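Side-chain contacts in lipoteichoic acid primase (Listeria monocytogenes, PDB 4UOP), which belongs to the sulfatase-like family of metal-dependent enzymes and is represented by its extracellular catalytic domain, which carries a bound magnesium ion: residues V254-A257 with D258-G262; S81-P84 with T85-G88; V371-R374 with Y375-E379; S381-N385 with S386-Q390; D340-P343 with T344-L348. All coordinates share one frame; numbering follows the deposited sequence.

Interaction 1: residues V254-A257 with D258-G262; sequences VHYA and DKQLG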
loop_
_atom_site.group_PDB
_atom_site.type_symbol
_atom_site.label_atom_id
_atom_site.label_comp_id
_atom_site.label_asym_id
_atom_site.label_seq_id
_atom_site.Cartn_x
_atom_site.Cartn_y
_atom_site.Cartn_z
ATOM N N VAL B 254 16.343 -19.871 7.538
ATOM C CA VAL B 254 16.383 -20.350 6.151
ATOM C C VAL B 254 17.005 -21.752 6.094
ATOM O O VAL B 254 16.526 -22.615 5.370
ATOM C CB VAL B 254 17.134 -19.357 5.255
ATOM C CG1 VAL B 254 17.510 -19.987 3.926
ATOM C CG2 VAL B 254 16.279 -18.108 5.056
ATOM N N HIS B 255 18.048 -21.988 6.897
ATOM C CA HIS B 255 18.679 -23.284 6.939
ATOM C C HIS B 255 17.712 -24.340 7.462
ATOM O O HIS B 255 17.654 -25.433 6.934
ATOM C CB HIS B 255 19.945 -23.252 7.801
ATOM C CG HIS B 255 20.634 -24.574 7.889
ATOM N ND1 HIS B 255 21.391 -25.084 6.859
ATOM C CD2 HIS B 255 20.654 -25.504 8.870
ATOM C CE1 HIS B 255 21.875 -26.261 7.220
ATOM N NE2 HIS B 255 21.436 -26.540 8.431
ATOM N N TYR B 256 16.967 -24.011 8.515
ATOM C CA TYR B 256 15.954 -24.907 9.035
ATOM C C TYR B 256 14.895 -25.211 7.956
ATOM O O TYR B 256 14.547 -26.369 7.711
ATOM C CB TYR B 256 15.293 -24.319 10.279
ATOM C CG TYR B 256 14.089 -25.103 10.697
ATOM C CD1 TYR B 256 14.220 -26.282 11.439
ATOM C CD2 TYR B 256 12.798 -24.715 10.292
ATOM C CE1 TYR B 256 13.103 -27.023 11.784
ATOM C CE2 TYR B 256 11.689 -25.449 10.639
ATOM C CZ TYR B 256 11.844 -26.602 11.387
ATOM O OH TYR B 256 10.723 -27.340 11.706
ATOM N N ALA B 257 14.389 -24.166 7.328
ATOM C CA ALA B 257 13.354 -24.324 6.310
ATOM C C ALA B 257 13.856 -25.183 5.135
ATOM O O ALA B 257 13.140 -26.059 4.652
ATOM C CB ALA B 257 12.880 -22.963 5.836
ATOM N N ASP B 258 15.080 -24.937 4.696
ATOM C CA ASP B 258 15.708 -25.714 3.626
ATOM C C ASP B 258 15.916 -27.182 4.041
ATOM O O ASP B 258 15.689 -28.108 3.250
ATOM C CB ASP B 258 17.014 -25.054 3.199
ATOM C CG ASP B 258 17.805 -25.876 2.202
ATOM O OD1 ASP B 258 18.526 -26.832 2.609
ATOM O OD2 ASP B 258 17.734 -25.542 0.988
ATOM N N LYS B 259 16.327 -27.404 5.290
ATOM C CA LYS B 259 16.450 -28.773 5.801
ATOM C C LYS B 259 15.122 -29.538 5.738
ATOM O O LYS B 259 15.078 -30.683 5.289
ATOM C CB LYS B 259 16.953 -28.755 7.237
ATOM C CG LYS B 259 17.140 -30.133 7.849
ATOM C CD LYS B 259 17.890 -29.991 9.161
ATOM C CE LYS B 259 18.092 -31.320 9.869
ATOM N NZ LYS B 259 17.070 -31.478 10.930
ATOM N N GLN B 260 14.050 -28.914 6.209
ATOM C CA GLN B 260 12.747 -29.563 6.263
ATOM C C GLN B 260 12.215 -29.788 4.856
ATOM O O GLN B 260 11.610 -30.818 4.588
ATOM C CB GLN B 260 11.753 -28.764 7.112
ATOM C CG GLN B 260 12.134 -28.709 8.600
ATOM C CD GLN B 260 12.396 -30.081 9.201
ATOM O OE1 GLN B 260 11.719 -31.058 8.873
ATOM N NE2 GLN B 260 13.365 -30.155 10.107
ATOM N N LEU B 261 12.489 -28.855 3.959
ATOM C CA LEU B 261 12.154 -29.053 2.537
ATOM C C LEU B 261 12.855 -30.284 1.961
ATOM O O LEU B 261 12.236 -31.100 1.277
ATOM C CB LEU B 261 12.513 -27.820 1.725
ATOM C CG LEU B 261 12.149 -27.897 0.234
ATOM C CD1 LEU B 261 10.637 -27.960 0.043
ATOM C CD2 LEU B 261 12.749 -26.716 -0.508
ATOM N N GLY B 262 14.130 -30.458 2.292
ATOM C CA GLY B 262 14.890 -31.628 1.859
ATOM C C GLY B 262 14.308 -32.951 2.345
ATOM O O GLY B 262 14.284 -33.944 1.620
HETATM O O HOH W 1 19.412 -27.016 5.201
#
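On helix 246-271, Tyr256 and Gln260 pack i to i+4 across successive turns. Gln260 CG sits over one face of the phenol ring, 3.8 Å from the centroid of the Tyr256 ring and displaced toward the rim on the CZ side, in a CH-pi contact. With Tyr256 CG anti to the backbone N (chi1 170°), the ring stands beside the carbonyl carbon, where Gln260 CG can lie over it, while Gln260 folds back at chi2. Beneath them run the i to i+4 backbone bonds of the alpha-helix, among them Gln260 N to Tyr256 O at 3.0 Å and Asp258 N to Val254 O at 2.8 Å. In this sulfatase-type domain the helix packs against helix 193-209, whose Tyr197 touches Gln260 and Leu261, and against helix 84-89. A water links the polar side of the turn, donating to His255 O at 2.9 Å and to Asp258 OD1 at 2.7 Å. His255 ND1 bonds to Ile82 O in the loop before helix 84-89, and the other carboxylate oxygen, Asp258 OD2, accepts Leu86 N within that helix.

Interaction 2: residues S81-P84 with T85-G88; sequences SITP and TLDG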
loop_
_atom_site.group_PDB
_atom_site.type_symbol
_atom_site.label_atom_id
_atom_site.label_comp_id
_atom_site.label_asym_id
_atom_site.label_seq_id
_atom_site.Cartn_x
_atom_site.Cartn_y
_atom_site.Cartn_z
ATOM N N SER B 81 26.903 -24.859 4.560
ATOM C CA SER B 81 25.934 -24.457 3.538
ATOM C C SER B 81 24.632 -24.037 4.186
ATOM O O SER B 81 24.096 -24.749 5.033
ATOM C CB SER B 81 25.657 -25.600 2.567
ATOM O OG SER B 81 26.776 -25.822 1.739
ATOM N N ILE B 82 24.099 -22.901 3.763
ATOM C CA ILE B 82 22.838 -22.415 4.306
ATOM C C ILE B 82 21.658 -23.124 3.644
ATOM O O ILE B 82 20.708 -23.497 4.328
ATOM C CB ILE B 82 22.711 -20.885 4.143
ATOM C CG1 ILE B 82 23.838 -20.178 4.913
ATOM C CG2 ILE B 82 21.350 -20.381 4.615
ATOM C CD1 ILE B 82 23.857 -20.451 6.404
ATOM N N THR B 83 21.709 -23.296 2.319
ATOM C CA THR B 83 20.630 -23.953 1.592
ATOM C C THR B 83 21.132 -25.143 0.777
ATOM O O THR B 83 21.003 -25.145 -0.445
ATOM C CB THR B 83 19.903 -22.971 0.628
ATOM O OG1 THR B 83 20.830 -22.458 -0.326
ATOM C CG2 THR B 83 19.268 -21.813 1.379
ATOM N N PRO B 84 21.673 -26.173 1.442
ATOM C CA PRO B 84 22.151 -27.342 0.701
ATOM C C PRO B 84 21.070 -28.075 -0.121
ATOM O O PRO B 84 21.394 -28.604 -1.169
ATOM C CB PRO B 84 22.735 -28.258 1.789
ATOM C CG PRO B 84 22.055 -27.829 3.045
ATOM C CD PRO B 84 21.787 -26.361 2.899
ATOM N N THR B 85 19.816 -28.098 0.329
ATOM C CA THR B 85 18.732 -28.716 -0.471
ATOM C C THR B 85 18.600 -27.999 -1.806
ATOM O O THR B 85 18.587 -28.647 -2.853
ATOM C CB THR B 85 17.373 -28.717 0.269
ATOM O OG1 THR B 85 17.484 -29.483 1.463
ATOM C CG2 THR B 85 16.248 -29.324 -0.585
ATOM N N LEU B 86 18.507 -26.676 -1.787
ATOM C CA LEU B 86 18.346 -25.909 -3.036
ATOM C C LEU B 86 19.593 -26.026 -3.895
ATOM O O LEU B 86 19.503 -26.154 -5.098
ATOM C CB LEU B 86 18.033 -24.436 -2.762
ATOM C CG LEU B 86 16.715 -24.111 -2.049
ATOM C CD1 LEU B 86 16.476 -22.595 -2.034
ATOM C CD2 LEU B 86 15.542 -24.841 -2.668
ATOM N N ASP B 87 20.761 -26.008 -3.270
ATOM C CA ASP B 87 22.018 -26.123 -4.014
ATOM C C ASP B 87 22.088 -27.459 -4.752
ATOM O O ASP B 87 22.483 -27.498 -5.906
ATOM C CB ASP B 87 23.223 -25.965 -3.093
ATOM C CG ASP B 87 23.213 -24.648 -2.312
ATOM O OD1 ASP B 87 22.443 -23.708 -2.652
ATOM O OD2 ASP B 87 23.987 -24.553 -1.342
ATOM N N GLY B 88 21.679 -28.538 -4.085
ATOM C CA GLY B 88 21.643 -29.879 -4.666
ATOM C C GLY B 88 20.658 -30.003 -5.820
ATOM O O GLY B 88 20.912 -30.730 -6.778
HETATM O O HOH W 2 25.757 -26.552 -0.596
HETATM O O HOH W 3 23.791 -22.768 0.649
#
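Asp87 bends back over Thr83, the residue four places before it. Its CB lies 3.6 Å from Thr83 O, and CG, anti to its own carbonyl carbon (chi1 -56°), stands beside the backbone N and therefore close to the same oxygen. Asp87 OD1 comes within 3.1 Å of Thr83 OG1, the two side chains crossing at about a right angle. OD2 is met by two waters: one, 2.7 Å from Asp87 OD2, donates to it and accepts from Thr83 N, and the second bridges Asp87 OD2 to Ser81 OG. Thr83 holds the N-cap position of helix 84-89, the short helix that follows strand 80-81 in this sulfatase-type domain. Its hydroxyl makes no capping bond and instead pairs with Asn74 N, while its carbonyl opens the helical series by accepting Asp87 N at 3.0 Å. The next bond runs from Gly88 N to Pro84 O at 2.9 Å. The carboxylate is crowded by an acceptor, Asp87 CG lying 2.9 Å from Thr83 O with both carboxylate oxygens also close; the waters on OD2, and perhaps the helix N terminus, would offset this. Thr83 CB also meets Leu86 CB at 4.1 Å. Thr85 OG1 is bonded to Asp258 O on helix 246-271, while Lys76 NZ bonds to Ser81 OG.

Interaction 3: residues V371-R374 with Y375-E379; sequences VPER and YTMPE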
loop_
_atom_site.group_PDB
_atom_site.type_symbol
_atom_site.label_atom_id
_atom_site.label_comp_id
_atom_site.label_asym_id
_atom_site.label_seq_id
_atom_site.Cartn_x
_atom_site.Cartn_y
_atom_site.Cartn_z
ATOM N N VAL B 371 9.352 -8.249 -16.470
ATOM C CA VAL B 371 8.487 -8.288 -15.300
ATOM C C VAL B 371 8.192 -6.885 -14.786
ATOM O O VAL B 371 9.073 -6.255 -14.177
ATOM C CB VAL B 371 9.138 -9.108 -14.160
ATOM C CG1 VAL B 371 8.168 -9.253 -13.017
ATOM C CG2 VAL B 371 9.577 -10.476 -14.667
ATOM N N PRO B 372 6.957 -6.385 -15.021
ATOM C CA PRO B 372 6.517 -5.130 -14.422
ATOM C C PRO B 372 6.474 -5.191 -12.891
ATOM O O PRO B 372 6.124 -6.232 -12.332
ATOM C CB PRO B 372 5.107 -4.951 -14.985
ATOM C CG PRO B 372 5.120 -5.715 -16.259
ATOM C CD PRO B 372 5.948 -6.919 -15.955
ATOM N N GLU B 373 6.794 -4.071 -12.238
ATOM C CA GLU B 373 6.742 -3.968 -10.782
ATOM C C GLU B 373 5.944 -2.752 -10.369
ATOM O O GLU B 373 5.827 -1.803 -11.130
ATOM C CB GLU B 373 8.157 -3.880 -10.221
ATOM C CG GLU B 373 9.002 -5.113 -10.509
ATOM C CD GLU B 373 8.629 -6.320 -9.674
ATOM O OE1 GLU B 373 7.883 -6.181 -8.687
ATOM O OE2 GLU B 373 9.092 -7.426 -10.004
ATOM N N ARG B 374 5.388 -2.784 -9.161
ATOM C CA ARG B 374 4.639 -1.647 -8.646
ATOM C C ARG B 374 4.732 -1.550 -7.131
ATOM O O ARG B 374 5.382 -2.375 -6.484
ATOM C CB ARG B 374 3.170 -1.746 -9.078
ATOM C CG ARG B 374 2.359 -2.768 -8.290
ATOM C CD ARG B 374 1.062 -3.180 -8.981
ATOM N NE ARG B 374 0.329 -2.050 -9.556
ATOM C CZ ARG B 374 -0.878 -2.150 -10.111
ATOM N NH1 ARG B 374 -1.531 -3.311 -10.140
ATOM N NH2 ARG B 374 -1.441 -1.068 -10.627
ATOM N N TYR B 375 4.095 -0.515 -6.591
ATOM C CA TYR B 375 3.956 -0.298 -5.147
ATOM C C TYR B 375 5.228 0.182 -4.481
ATOM O O TYR B 375 5.259 1.281 -3.953
ATOM C CB TYR B 375 3.421 -1.519 -4.431
ATOM C CG TYR B 375 3.058 -1.238 -2.999
ATOM C CD1 TYR B 375 2.015 -0.370 -2.691
ATOM C CD2 TYR B 375 3.773 -1.809 -1.960
ATOM C CE1 TYR B 375 1.668 -0.114 -1.377
ATOM C CE2 TYR B 375 3.433 -1.560 -0.639
ATOM C CZ TYR B 375 2.392 -0.706 -0.360
ATOM O OH TYR B 375 2.048 -0.432 0.935
ATOM N N THR B 376 6.271 -0.639 -4.485
ATOM C CA THR B 376 7.571 -0.229 -3.986
ATOM C C THR B 376 8.405 0.427 -5.091
ATOM O O THR B 376 9.459 0.995 -4.822
ATOM C CB THR B 376 8.346 -1.427 -3.411
ATOM O OG1 THR B 376 8.458 -2.444 -4.408
ATOM C CG2 THR B 376 7.641 -2.001 -2.204
ATOM N N MET B 377 7.932 0.330 -6.335
ATOM C CA MET B 377 8.515 1.045 -7.469
ATOM C C MET B 377 7.380 1.737 -8.199
ATOM O O MET B 377 6.255 1.250 -8.169
ATOM C CB MET B 377 9.201 0.070 -8.434
ATOM C CG MET B 377 10.239 -0.803 -7.763
ATOM S SD MET B 377 11.093 -1.882 -8.931
ATOM C CE MET B 377 12.065 -0.707 -9.863
ATOM N N PRO B 378 7.666 2.858 -8.870
ATOM C CA PRO B 378 6.583 3.506 -9.613
ATOM C C PRO B 378 6.081 2.694 -10.797
ATOM O O PRO B 378 6.831 1.908 -11.381
ATOM C CB PRO B 378 7.204 4.827 -10.090
ATOM C CG PRO B 378 8.668 4.666 -9.957
ATOM C CD PRO B 378 8.903 3.664 -8.871
ATOM N N GLU B 379 4.818 2.908 -11.147
ATOM C CA GLU B 379 4.164 2.195 -12.241
ATOM C C GLU B 379 4.956 2.426 -13.521
ATOM O O GLU B 379 5.338 3.558 -13.819
ATOM C CB GLU B 379 2.726 2.697 -12.444
ATOM C CG GLU B 379 1.849 2.684 -11.190
ATOM C CD GLU B 379 0.920 1.493 -11.100
ATOM O OE1 GLU B 379 0.273 1.162 -12.117
ATOM O OE2 GLU B 379 0.812 0.898 -10.002
HETATM O O HOH W 4 6.629 -4.410 -4.553
#
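Two bent chains bring Arg374 and Glu379 together: Arg374 CG stands between its own backbone N and carbonyl carbon (chi1 76°) and the chain turns again at chi3, while Glu379 bends at chi2 (-99°) to meet it. The resulting salt bridge spans the loop that connects strands 371-373 and 381-383, neighbours in an antiparallel sheet. The guanidinium approaches side-on, with NE and NH2 both directed at one carboxylate oxygen. Arg374 NE lies 3.0 Å from Glu379 OE2, and Arg374 NH2 lies 3.1 Å from the same atom. OE2 sits in the guanidinium plane and receives NH2 on its syn lone pair, but the two planar groups are turned 48° apart, and the NH2 bond to OE1 is weak. Arg374 is also held from outside the loop, by Pro121 O at NH1 and by a salt bridge from NH2 to Asp429 of helix 412-433, so two carboxylates would share its charge. Elsewhere in the loop Met377 SD rests 3.8 Å from Glu373 CB, the two side chains crossing at a slant. Tyr375 and Thr376 pack on Pro226 of the second subunit. The backbone makes a gamma turn centred on Tyr375, closed by Thr376 N to Arg374 O at 2.8 Å. Thr376 OG1 bonds to Tyr315 OH and to a water that lies 2.7 Å from Thr376 OG1 and 3.1 Å from Arg374 O.

Interaction 4: residues S381-N385 with S386-Q390; sequences SYFTN and SYMYQ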
loop_
_atom_site.group_PDB
_atom_site.type_symbol
_atom_site.label_atom_id
_atom_site.label_comp_id
_atom_site.label_asym_id
_atom_site.label_seq_id
_atom_site.Cartn_x
_atom_site.Cartn_y
_atom_site.Cartn_z
ATOM N N SER B 381 7.781 0.697 -13.998
ATOM C CA SER B 381 9.034 0.051 -13.684
ATOM C C SER B 381 8.992 -1.400 -14.133
ATOM O O SER B 381 7.952 -2.048 -14.014
ATOM C CB SER B 381 9.276 0.059 -12.175
ATOM O OG SER B 381 9.389 1.357 -11.661
ATOM N N TYR B 382 10.124 -1.923 -14.608
ATOM C CA TYR B 382 10.203 -3.333 -15.009
ATOM C C TYR B 382 11.630 -3.879 -15.021
ATOM O O TYR B 382 12.607 -3.116 -15.135
ATOM C CB TYR B 382 9.551 -3.546 -16.381
ATOM C CG TYR B 382 10.231 -2.802 -17.488
ATOM C CD1 TYR B 382 11.318 -3.345 -18.139
ATOM C CD2 TYR B 382 9.793 -1.536 -17.884
ATOM C CE1 TYR B 382 11.962 -2.665 -19.154
ATOM C CE2 TYR B 382 10.436 -0.843 -18.899
ATOM C CZ TYR B 382 11.512 -1.419 -19.535
ATOM O OH TYR B 382 12.172 -0.759 -20.540
ATOM N N PHE B 383 11.730 -5.201 -14.931
ATOM C CA PHE B 383 12.996 -5.928 -15.036
ATOM C C PHE B 383 13.037 -6.762 -16.311
ATOM O O PHE B 383 12.083 -7.466 -16.597
ATOM C CB PHE B 383 13.164 -6.915 -13.885
ATOM C CG PHE B 383 13.064 -6.312 -12.518
ATOM C CD1 PHE B 383 13.814 -5.213 -12.168
ATOM C CD2 PHE B 383 12.265 -6.904 -11.552
ATOM C CE1 PHE B 383 13.741 -4.683 -10.883
ATOM C CE2 PHE B 383 12.189 -6.392 -10.270
ATOM C CZ PHE B 383 12.924 -5.272 -9.934
ATOM N N THR B 384 14.143 -6.702 -17.061
ATOM C CA THR B 384 14.360 -7.610 -18.194
ATOM C C THR B 384 15.475 -8.590 -17.854
ATOM O O THR B 384 15.936 -8.622 -16.712
ATOM C CB THR B 384 14.693 -6.859 -19.502
ATOM O OG1 THR B 384 16.068 -6.470 -19.507
ATOM C CG2 THR B 384 13.805 -5.654 -19.678
ATOM N N ASN B 385 15.934 -9.369 -18.830
ATOM C CA ASN B 385 17.109 -10.214 -18.605
ATOM C C ASN B 385 18.464 -9.488 -18.594
ATOM O O ASN B 385 19.476 -10.092 -18.238
ATOM C CB ASN B 385 17.169 -11.381 -19.601
ATOM C CG ASN B 385 17.275 -10.930 -21.049
ATOM O OD1 ASN B 385 17.876 -9.916 -21.358
ATOM N ND2 ASN B 385 16.678 -11.698 -21.943
ATOM N N SER B 386 18.485 -8.209 -18.944
ATOM C CA SER B 386 19.737 -7.467 -18.951
ATOM C C SER B 386 19.699 -6.096 -18.298
ATOM O O SER B 386 20.756 -5.513 -18.068
ATOM C CB SER B 386 20.222 -7.326 -20.394
ATOM O OG SER B 386 19.350 -6.470 -21.103
ATOM N N TYR B 387 18.517 -5.555 -18.004
ATOM C CA TYR B 387 18.443 -4.235 -17.373
ATOM C C TYR B 387 17.124 -4.008 -16.646
ATOM O O TYR B 387 16.154 -4.731 -16.873
ATOM C CB TYR B 387 18.671 -3.128 -18.401
ATOM C CG TYR B 387 17.496 -2.875 -19.324
ATOM C CD1 TYR B 387 17.364 -3.560 -20.514
ATOM C CD2 TYR B 387 16.518 -1.953 -18.985
ATOM C CE1 TYR B 387 16.276 -3.349 -21.348
ATOM C CE2 TYR B 387 15.429 -1.731 -19.814
ATOM C CZ TYR B 387 15.322 -2.432 -20.991
ATOM O OH TYR B 387 14.250 -2.209 -21.825
ATOM N N MET B 388 17.116 -3.026 -15.750
ATOM C CA MET B 388 15.900 -2.560 -15.102
ATOM C C MET B 388 15.623 -1.118 -15.500
ATOM O O MET B 388 16.552 -0.343 -15.728
ATOM C CB MET B 388 15.984 -2.682 -13.572
ATOM C CG MET B 388 16.943 -1.786 -12.823
ATOM S SD MET B 388 16.433 -1.613 -11.081
ATOM C CE MET B 388 15.103 -0.449 -11.209
ATOM N N TYR B 389 14.349 -0.785 -15.639
ATOM C CA TYR B 389 13.938 0.582 -15.875
ATOM C C TYR B 389 13.043 1.061 -14.742
ATOM O O TYR B 389 12.190 0.323 -14.264
ATOM C CB TYR B 389 13.203 0.741 -17.210
ATOM C CG TYR B 389 12.678 2.135 -17.328
ATOM C CD1 TYR B 389 13.531 3.182 -17.621
ATOM C CD2 TYR B 389 11.347 2.423 -17.056
ATOM C CE1 TYR B 389 13.071 4.484 -17.690
ATOM C CE2 TYR B 389 10.872 3.727 -17.121
ATOM C CZ TYR B 389 11.743 4.752 -17.438
ATOM O OH TYR B 389 11.298 6.055 -17.486
ATOM N N GLN B 390 13.248 2.309 -14.323
ATOM C CA GLN B 390 12.390 2.949 -13.328
ATOM C C GLN B 390 12.123 4.394 -13.752
ATOM O O GLN B 390 13.064 5.152 -13.976
ATOM C CB GLN B 390 13.075 2.918 -11.965
ATOM C CG GLN B 390 12.218 3.384 -10.802
ATOM C CD GLN B 390 12.971 3.377 -9.476
ATOM O OE1 GLN B 390 12.756 4.247 -8.620
ATOM N NE2 GLN B 390 13.859 2.408 -9.304
HETATM O O HOH W 5 16.758 -6.741 -22.180
#
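Tyr382 and Tyr387 meet through their hydroxyls on the crowded face of the beta hairpin formed by strands 381-383 and 387-390. Tyr387 OH donates to Tyr382 OH at 2.8 Å, each oxygen lying at the edge of the other ring and near its plane. The ring planes are 73° apart. Tyr389 completes the aromatic cluster: its CB stands over one face of the Tyr382 ring, 3.9 Å from the centroid of that ring. Thr384 CG2 covers a face of the Tyr387 ring in a second CH-pi contact. Tyr382 and Tyr389 are a hydrogen-bonded antiparallel pair, with Tyr389 N to Tyr382 O at 3.0 Å, and all three tyrosines pack on helix 412-433. On the other face Phe383 and Met388 lie side by side, Met388 CB 3.6 Å from Phe383 CD1 at the ring edge. Met388 SD also lies at the edge of the Phe383 ring, a Met-aromatic contact.

The turn is less closely packed in side chains and more exposed, at Asn385 and Ser386. Thr384 OG1 stands between its own backbone N and carbonyl carbon (chi1 80°), where it accepts Ser386 N at 3.0 Å as well as Tyr387 N, and a water bonded to it also reaches Ser386 OG. One hydroxyl thus satisfies two amides of the turn. Tyr382 OH is further bonded to Val414 O and Tyr387 OH to Arg417 NH1, a chain of bonds that would fix the rotation of both phenols against the helix.

Interaction 5: residues D340-P343 with T344-L348; sequences DIMP and TVMNL
Asp340 O is gripped twice by Thr344, through the hydroxyl OG1 at 2.8 Å and through the backbone N at 3.3 Å, the two donors approaching from opposite faces of the carbonyl plane. The site is the first turn of helix 341-348, a buried helix of the sulfatase-type domain. Thr344 OG1 can reach back because it stands beside its own backbone N, anti to the carbonyl carbon (chi1 -60°), and the same oxygen also bonds to Ile363 N. The Asp340 carboxylate turns away from the helix to Gly337 N and Thr361 N. Pro343 has no amide hydrogen to give, which is readily accommodated in a first turn, and its carbonyl accepts Asn347 N from above the carbonyl plane.

Two i to i+4 pairs form the apolar sides. Ile341 and Val345 lie alongside each other, pointing the same way, with CG2 of Ile341 4.0 Å from CG2 of Val345. They face the central sheet, where Ile341 touches Phe319 and Tyr282 and Val345 touches Val280. Met342 and Met346 cross at a slant and both pack on Met139 and Leu142 of helix 139-144. Met342 is fully extended, whereas Met346 bends at chi2 (-55°) and chi3. These bends hold Met346 close to the backbone, its CG 3.2 Å from Met342 O and 3.9 Å from Met342 CG.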
loop_
_atom_site.group_PDB
_atom_site.type_symbol
_atom_site.label_atom_id
_atom_site.label_comp_id
_atom_site.label_asym_id
_atom_site.label_seq_id
_atom_site.Cartn_x
_atom_site.Cartn_y
_atom_site.Cartn_z
ATOM N N ASP B 340 4.200 -15.493 -13.856
ATOM C CA ASP B 340 4.530 -16.393 -14.966
ATOM C C ASP B 340 4.445 -17.883 -14.631
ATOM O O ASP B 340 4.562 -18.725 -15.514
ATOM C CB ASP B 340 5.931 -16.070 -15.491
ATOM C CG ASP B 340 6.057 -14.620 -15.972
ATOM O OD1 ASP B 340 5.158 -14.180 -16.734
ATOM O OD2 ASP B 340 7.018 -13.916 -15.565
ATOM N N ILE B 341 4.265 -18.221 -13.349
ATOM C CA ILE B 341 4.278 -19.628 -12.967
ATOM C C ILE B 341 3.121 -20.415 -13.603
ATOM O O ILE B 341 3.344 -21.513 -14.119
ATOM C CB ILE B 341 4.350 -19.809 -11.435
ATOM C CG1 ILE B 341 5.729 -19.332 -10.954
ATOM C CG2 ILE B 341 4.112 -21.269 -11.074
ATOM C CD1 ILE B 341 5.944 -19.344 -9.439
ATOM N N MET B 342 1.915 -19.848 -13.630
ATOM C CA MET B 342 0.752 -20.584 -14.178
ATOM C C MET B 342 0.919 -20.945 -15.666
ATOM O O MET B 342 0.842 -22.122 -16.014
ATOM C CB MET B 342 -0.553 -19.825 -13.963
ATOM C CG MET B 342 -1.731 -20.520 -14.617
ATOM S SD MET B 342 -3.305 -19.719 -14.345
ATOM C CE MET B 342 -4.338 -20.789 -15.351
ATOM N N PRO B 343 1.163 -19.949 -16.539
ATOM C CA PRO B 343 1.320 -20.333 -17.952
ATOM C C PRO B 343 2.485 -21.303 -18.204
ATOM O O PRO B 343 2.379 -22.173 -19.068
ATOM C CB PRO B 343 1.521 -18.993 -18.674
ATOM C CG PRO B 343 1.889 -18.014 -17.595
ATOM C CD PRO B 343 1.201 -18.487 -16.362
ATOM N N THR B 344 3.559 -21.200 -17.411
ATOM C CA THR B 344 4.697 -22.086 -17.557
ATOM C C THR B 344 4.287 -23.527 -17.193
ATOM O O THR B 344 4.600 -24.489 -17.906
ATOM C CB THR B 344 5.880 -21.595 -16.684
ATOM O OG1 THR B 344 6.261 -20.270 -17.081
ATOM C CG2 THR B 344 7.108 -22.504 -16.799
ATOM N N VAL B 345 3.586 -23.673 -16.069
ATOM C CA VAL B 345 3.182 -24.975 -15.597
ATOM C C VAL B 345 2.093 -25.608 -16.480
ATOM O O VAL B 345 2.150 -26.800 -16.763
ATOM C CB VAL B 345 2.730 -24.903 -14.124
ATOM C CG1 VAL B 345 2.079 -26.218 -13.688
ATOM C CG2 VAL B 345 3.935 -24.594 -13.256
ATOM N N MET B 346 1.128 -24.813 -16.918
ATOM C CA MET B 346 0.055 -25.339 -17.753
ATOM C C MET B 346 0.640 -25.931 -19.042
ATOM O O MET B 346 0.177 -26.979 -19.506
ATOM C CB MET B 346 -0.984 -24.267 -18.083
ATOM C CG MET B 346 -1.764 -23.717 -16.892
ATOM S SD MET B 346 -2.610 -24.955 -15.862
ATOM C CE MET B 346 -1.327 -25.349 -14.667
ATOM N N ASN B 347 1.657 -25.284 -19.606
ATOM C CA ASN B 347 2.321 -25.845 -20.782
ATOM C C ASN B 347 2.940 -27.224 -20.503
ATOM O O ASN B 347 2.753 -28.179 -21.269
ATOM C CB ASN B 347 3.361 -24.863 -21.335
ATOM C CG ASN B 347 4.142 -25.441 -22.503
ATOM O OD1 ASN B 347 3.597 -25.615 -23.602
ATOM N ND2 ASN B 347 5.398 -25.759 -22.279
ATOM N N LEU B 348 3.681 -27.348 -19.402
ATOM C CA LEU B 348 4.275 -28.630 -19.051
ATOM C C LEU B 348 3.222 -29.729 -18.853
ATOM O O LEU B 348 3.439 -30.895 -19.235
ATOM C CB LEU B 348 5.133 -28.495 -17.779
ATOM C CG LEU B 348 6.393 -27.661 -17.938
ATOM C CD1 LEU B 348 7.033 -27.407 -16.576
ATOM C CD2 LEU B 348 7.387 -28.367 -18.845
#

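From the N terminus the contacts come in the order 2, 1, 5, 3, 4, in series without nesting or crossing. Each is local: helix turns in 1 and 5, a helix start in 2, a strand-to-strand loop in 3 and a hairpin in 4. Interactions 2 and 1 are far apart in sequence but touch, joining helix 84-89 and its leading loop to helix 246-271. Interaction 5, between the large mixed sheet and helix 139-144, touches none of the others, though its nearest atoms lie about 4 Å from those of interaction 3. Interactions 3 and 4 make successive connections of the smaller antiparallel sheet and share strand pairing, with Val371 N bonded to Phe383 O.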